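Local coordinates for protein amicyanin (Paracoccus versutus, PDB 1ID2) that probably carries electrons as a type 1 blue copper protein, binding one copper ion at one end of a beta barrel, at residues E27-L32 and H96-G101; M52-A57 and Y91-H96. All coordinates share one frame; numbering follows the deposited sequence.

Interaction 1. Residues E27-L32 and H96-G101. With CU (copper (II) ion), chain D.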
# COMPACT_ATOMS: atom_id res chain seq x y z
N GLU A 27 2.82 -10.85 -5.63
CA GLU A 27 2.97 -12.26 -5.98
C GLU A 27 4.37 -12.68 -5.66
O GLU A 27 5.31 -11.92 -5.88
CB GLU A 27 2.74 -12.50 -7.48
CG GLU A 27 1.40 -13.06 -7.87
CD GLU A 27 1.13 -14.44 -7.32
OE1 GLU A 27 1.61 -15.44 -7.88
OE2 GLU A 27 0.31 -14.53 -6.40
N LYS A 28 4.49 -13.93 -5.23
CA LYS A 28 5.75 -14.59 -4.96
C LYS A 28 6.72 -13.75 -4.11
O LYS A 28 7.91 -13.63 -4.41
CB LYS A 28 6.36 -15.09 -6.28
CG LYS A 28 5.28 -15.73 -7.24
CD LYS A 28 4.90 -17.24 -6.99
CE LYS A 28 4.42 -17.55 -5.55
NZ LYS A 28 2.94 -17.43 -5.24
N MET A 29 6.19 -13.33 -2.97
CA MET A 29 6.91 -12.57 -1.97
C MET A 29 7.51 -11.29 -2.52
O MET A 29 8.49 -10.79 -1.97
CB MET A 29 8.00 -13.43 -1.33
CG MET A 29 7.52 -14.78 -0.82
SD MET A 29 6.35 -14.71 0.50
CE MET A 29 7.40 -14.55 1.95
N LYS A 30 6.87 -10.70 -3.53
CA LYS A 30 7.32 -9.44 -4.14
C LYS A 30 6.13 -8.52 -4.30
O LYS A 30 5.04 -8.97 -4.66
CB LYS A 30 7.88 -9.69 -5.55
CG LYS A 30 9.24 -10.32 -5.64
CD LYS A 30 9.45 -10.97 -7.01
CE LYS A 30 9.53 -9.95 -8.14
NZ LYS A 30 9.57 -10.59 -9.49
N TYR A 31 6.38 -7.22 -4.19
CA TYR A 31 5.46 -6.23 -4.73
C TYR A 31 5.83 -6.14 -6.17
O TYR A 31 6.99 -5.87 -6.48
CB TYR A 31 5.71 -4.86 -4.09
CG TYR A 31 5.39 -4.83 -2.64
CD1 TYR A 31 4.06 -4.96 -2.20
CD2 TYR A 31 6.40 -4.72 -1.70
CE1 TYR A 31 3.76 -4.97 -0.85
CE2 TYR A 31 6.10 -4.73 -0.35
CZ TYR A 31 4.79 -4.85 0.08
OH TYR A 31 4.54 -4.76 1.43
N LEU A 32 4.85 -6.25 -7.05
CA LEU A 32 5.14 -6.44 -8.46
C LEU A 32 5.48 -5.13 -9.15
O LEU A 32 6.16 -5.11 -10.17
CB LEU A 32 3.99 -7.15 -9.17
CG LEU A 32 3.77 -8.62 -8.75
CD1 LEU A 32 2.87 -9.30 -9.79
CD2 LEU A 32 5.10 -9.35 -8.62
N HIS A 96 7.62 -9.62 6.59
CA HIS A 96 8.56 -9.93 5.52
C HIS A 96 9.26 -8.65 5.08
O HIS A 96 9.01 -8.14 3.98
CB HIS A 96 7.81 -10.53 4.32
CG HIS A 96 6.84 -11.62 4.68
ND1 HIS A 96 5.55 -11.61 4.22
CD2 HIS A 96 7.01 -12.67 5.52
CE1 HIS A 96 4.96 -12.64 4.79
NE2 HIS A 96 5.80 -13.31 5.60
N PRO A 97 10.13 -8.09 5.95
CA PRO A 97 10.70 -6.76 5.74
C PRO A 97 11.66 -6.67 4.55
O PRO A 97 12.11 -5.60 4.19
CB PRO A 97 11.43 -6.47 7.06
CG PRO A 97 11.12 -7.64 7.95
CD PRO A 97 10.78 -8.76 7.09
N PHE A 98 12.00 -7.81 3.97
CA PHE A 98 12.78 -7.82 2.76
C PHE A 98 11.92 -7.42 1.58
O PHE A 98 12.44 -7.19 0.49
CB PHE A 98 13.36 -9.21 2.51
CG PHE A 98 12.33 -10.31 2.57
CD1 PHE A 98 11.64 -10.69 1.42
CD2 PHE A 98 12.04 -10.95 3.76
CE1 PHE A 98 10.69 -11.68 1.46
CE2 PHE A 98 11.09 -11.98 3.81
CZ PHE A 98 10.42 -12.34 2.66
N MET A 99 10.60 -7.51 1.75
CA MET A 99 9.63 -6.95 0.79
C MET A 99 9.48 -5.44 1.00
O MET A 99 9.05 -5.00 2.05
CB MET A 99 8.25 -7.60 0.95
CG MET A 99 8.13 -9.05 0.52
SD MET A 99 6.46 -9.69 0.85
CE MET A 99 5.56 -8.86 -0.50
N ARG A 100 9.83 -4.67 -0.03
CA ARG A 100 9.87 -3.23 0.06
C ARG A 100 9.32 -2.67 -1.25
O ARG A 100 9.50 -3.28 -2.30
CB ARG A 100 11.31 -2.76 0.19
CG ARG A 100 12.00 -3.19 1.43
CD ARG A 100 13.47 -2.96 1.30
NE ARG A 100 14.20 -3.87 2.16
CZ ARG A 100 14.74 -3.54 3.33
NH1 ARG A 100 14.66 -2.29 3.77
NH2 ARG A 100 15.22 -4.49 4.11
N GLY A 101 8.80 -1.46 -1.20
CA GLY A 101 8.48 -0.75 -2.43
C GLY A 101 8.43 0.73 -2.12
O GLY A 101 8.61 1.14 -0.95
CU CU D . 4.67 -9.93 3.09
O HOH W 1 9.16 -6.45 -3.28

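Interaction 2. Residues M52-A57 and Y91-H96. With CU (copper (II) ion), chain D.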
# COMPACT_ATOMS: atom_id res chain seq x y z
N MET A 52 -0.05 -16.51 1.21
CA MET A 52 0.76 -15.82 2.22
C MET A 52 0.19 -14.44 2.50
O MET A 52 0.09 -13.61 1.61
CB MET A 52 2.19 -15.63 1.72
CG MET A 52 3.13 -15.02 2.73
SD MET A 52 3.62 -16.19 3.98
CE MET A 52 5.07 -16.95 3.21
N PRO A 53 -0.06 -14.12 3.77
CA PRO A 53 -0.63 -12.79 3.98
C PRO A 53 0.45 -11.73 3.90
O PRO A 53 1.59 -11.95 4.31
CB PRO A 53 -1.27 -12.90 5.36
CG PRO A 53 -1.46 -14.40 5.56
CD PRO A 53 -0.23 -14.98 4.95
N HIS A 54 0.08 -10.56 3.39
CA HIS A 54 1.00 -9.46 3.18
C HIS A 54 0.28 -8.17 3.56
O HIS A 54 -0.94 -8.11 3.48
CB HIS A 54 1.43 -9.41 1.72
CG HIS A 54 2.22 -10.61 1.28
ND1 HIS A 54 3.45 -10.90 1.81
CD2 HIS A 54 1.96 -11.47 0.26
CE1 HIS A 54 3.91 -11.92 1.11
NE2 HIS A 54 3.06 -12.30 0.17
N ASN A 55 1.01 -7.22 4.13
CA ASN A 55 0.44 -5.90 4.39
C ASN A 55 1.32 -4.80 3.81
O ASN A 55 2.22 -5.08 3.00
CB ASN A 55 0.20 -5.67 5.90
CG ASN A 55 1.48 -5.34 6.65
OD1 ASN A 55 2.55 -5.74 6.24
ND2 ASN A 55 1.35 -4.71 7.82
N VAL A 56 0.91 -3.55 4.06
CA VAL A 56 1.70 -2.37 3.68
C VAL A 56 1.99 -1.59 4.95
O VAL A 56 1.06 -1.38 5.74
CB VAL A 56 0.93 -1.47 2.66
CG1 VAL A 56 1.64 -0.15 2.44
CG2 VAL A 56 0.82 -2.18 1.34
N ALA A 57 3.27 -1.36 5.24
CA ALA A 57 3.68 -0.66 6.46
C ALA A 57 4.76 0.40 6.23
O ALA A 57 5.48 0.38 5.21
CB ALA A 57 4.15 -1.67 7.52
N TYR A 91 7.57 1.65 1.74
CA TYR A 91 6.83 0.75 2.61
C TYR A 91 7.50 -0.60 2.54
O TYR A 91 8.34 -0.85 1.67
CB TYR A 91 5.36 0.64 2.19
CG TYR A 91 5.15 0.21 0.76
CD1 TYR A 91 4.96 -1.13 0.44
CD2 TYR A 91 5.21 1.13 -0.29
CE1 TYR A 91 4.84 -1.54 -0.87
CE2 TYR A 91 5.08 0.73 -1.60
CZ TYR A 91 4.91 -0.62 -1.88
OH TYR A 91 4.75 -1.03 -3.18
N PHE A 92 7.10 -1.48 3.45
CA PHE A 92 7.61 -2.82 3.52
C PHE A 92 6.48 -3.66 4.11
O PHE A 92 5.43 -3.13 4.50
CB PHE A 92 8.87 -2.87 4.42
CG PHE A 92 8.63 -2.38 5.82
CD1 PHE A 92 8.55 -1.02 6.10
CD2 PHE A 92 8.35 -3.28 6.84
CE1 PHE A 92 8.18 -0.57 7.35
CE2 PHE A 92 7.98 -2.83 8.11
CZ PHE A 92 7.89 -1.45 8.35
N CYS A 93 6.66 -4.97 4.10
CA CYS A 93 5.65 -5.88 4.61
C CYS A 93 6.13 -6.30 5.97
O CYS A 93 7.29 -6.64 6.14
CB CYS A 93 5.53 -7.09 3.67
SG CYS A 93 4.41 -8.31 4.31
N THR A 94 5.29 -6.10 6.97
CA THR A 94 5.69 -6.17 8.36
C THR A 94 6.36 -7.49 8.73
O THR A 94 7.42 -7.50 9.35
CB THR A 94 4.47 -5.92 9.28
OG1 THR A 94 4.02 -4.58 9.10
CG2 THR A 94 4.83 -6.14 10.74
N PRO A 95 5.76 -8.63 8.37
CA PRO A 95 6.42 -9.89 8.71
C PRO A 95 7.53 -10.32 7.72
O PRO A 95 8.33 -11.21 8.02
CB PRO A 95 5.26 -10.88 8.75
CG PRO A 95 4.34 -10.35 7.71
CD PRO A 95 4.39 -8.87 7.88
N HIS A 96 7.62 -9.62 6.59
CA HIS A 96 8.56 -9.93 5.52
C HIS A 96 9.26 -8.65 5.08
O HIS A 96 9.01 -8.14 3.98
CB HIS A 96 7.81 -10.53 4.32
CG HIS A 96 6.84 -11.62 4.68
ND1 HIS A 96 5.55 -11.61 4.22
CD2 HIS A 96 7.01 -12.67 5.52
CE1 HIS A 96 4.96 -12.64 4.79
NE2 HIS A 96 5.80 -13.31 5.60
CU CU D . 4.67 -9.93 3.09

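Interaction 1. Residues E27-L32 and H96-G101
Met99 reaches from the end of the His96-Met99 turn toward the copper and the tight hairpin turn of Glu27-Lys30. Its CB packs against the ring of Tyr31, 3.8 Å from CE2. CG, anti to the carbonyl carbon (chi1 -70°), closes to 3.1 Å from Met29 O, a tight carbon-to-carbonyl approach; the extended chi2 (177°) then carries SD to 2.9 Å from CU, the long axial position of a type 1 site. At chi3 (74°) the chain bends, laying CE over the centre of the Tyr31 ring, 4.1 Å from its centroid, in a CH-pi contact. That ring is held at its far end by Tyr31 OH bonding to Asn55 O, and its CD2 edge meets Arg100 O at 3.5 Å. A water accepts from Tyr31 N and gives a weak bond to Arg100 O. Nearer the surface, the bent chain of Met29 sets CE over the His96 ring, 4.0 Å from its centroid, and against the edge of Phe98. His96 ND1 binds CU at 2.2 Å. An alanine here in place of Met99 removes the axial sulfur and the methyl over Tyr31, and would probably alter the copper's redox balance and loosen the packing against the hairpin. With no direct hydrogen bond joining the two segments, the distant thioether is positioned by packing, and such a soft, weak ligand would be expected to favour the reduced metal.

Interaction 2. Residues M52-A57 and Y91-H96
Asn55 and Thr94 grip each other through a pair of bonds. Thr94 N points almost straight (171°) at a lone pair of Asn55 OD1, 2.9 Å away, while Asn55 ND2 donates in its own amide plane to Thr94 OG1 at 3.0 Å. Asn55 CG sits in the crowded position between backbone N and carbonyl carbon, and ND2 also bonds to Gly70 O, so three bonds grip the amide, two from ND2 and one to OD1, and fix its rotation. Asn55 N in turn donates a fairly straight N-H...S bond (3.6 Å, 161°) to Cys93 SG, which binds CU at 2.0 Å. His54 ND1 binds CU at 2.0 Å, with Cys93 SG at its ring edge; its NE2 bonds to Glu50. Farther along, Ala57 and Phe92 form an antiparallel hydrogen-bonded pair, Ala57 N to Phe92 O (2.9 Å) and Phe92 N to Ala57 O (3.0 Å). The His54 and His96 rings meet rim to rim, planes at 76°. Ala57 CB lies over the Phe92 ring, and Val56 CG1 touches Tyr91 CB at 3.8 Å. The N-H aimed at the thiolate would draw off some of its charge, and the Asn55-Thr94 grip is likely to keep that donor in place beside the copper.

His96 and the copper belong to both contacts: 52-57 with 91-96 supplies the two histidines and the cysteine, and 27-32 with 96-101 adds the axial methionine. Interaction 2 is the more buried and is polar, joined by backbone and side-chain hydrogen bonds; interaction 1 has a buried part, Tyr31 and Met99, and a surface part where Met29 meets Phe98 and His96, and relies on methionine-aromatic packing. They meet directly where Gly101 pairs with Tyr91, joining strands 100-105 and 87-92, and where the Tyr31 hydroxyl lies close to Cys93 CB. The ligand loop between those strands thus serves both, closing the metal end of this cupredoxin barrel.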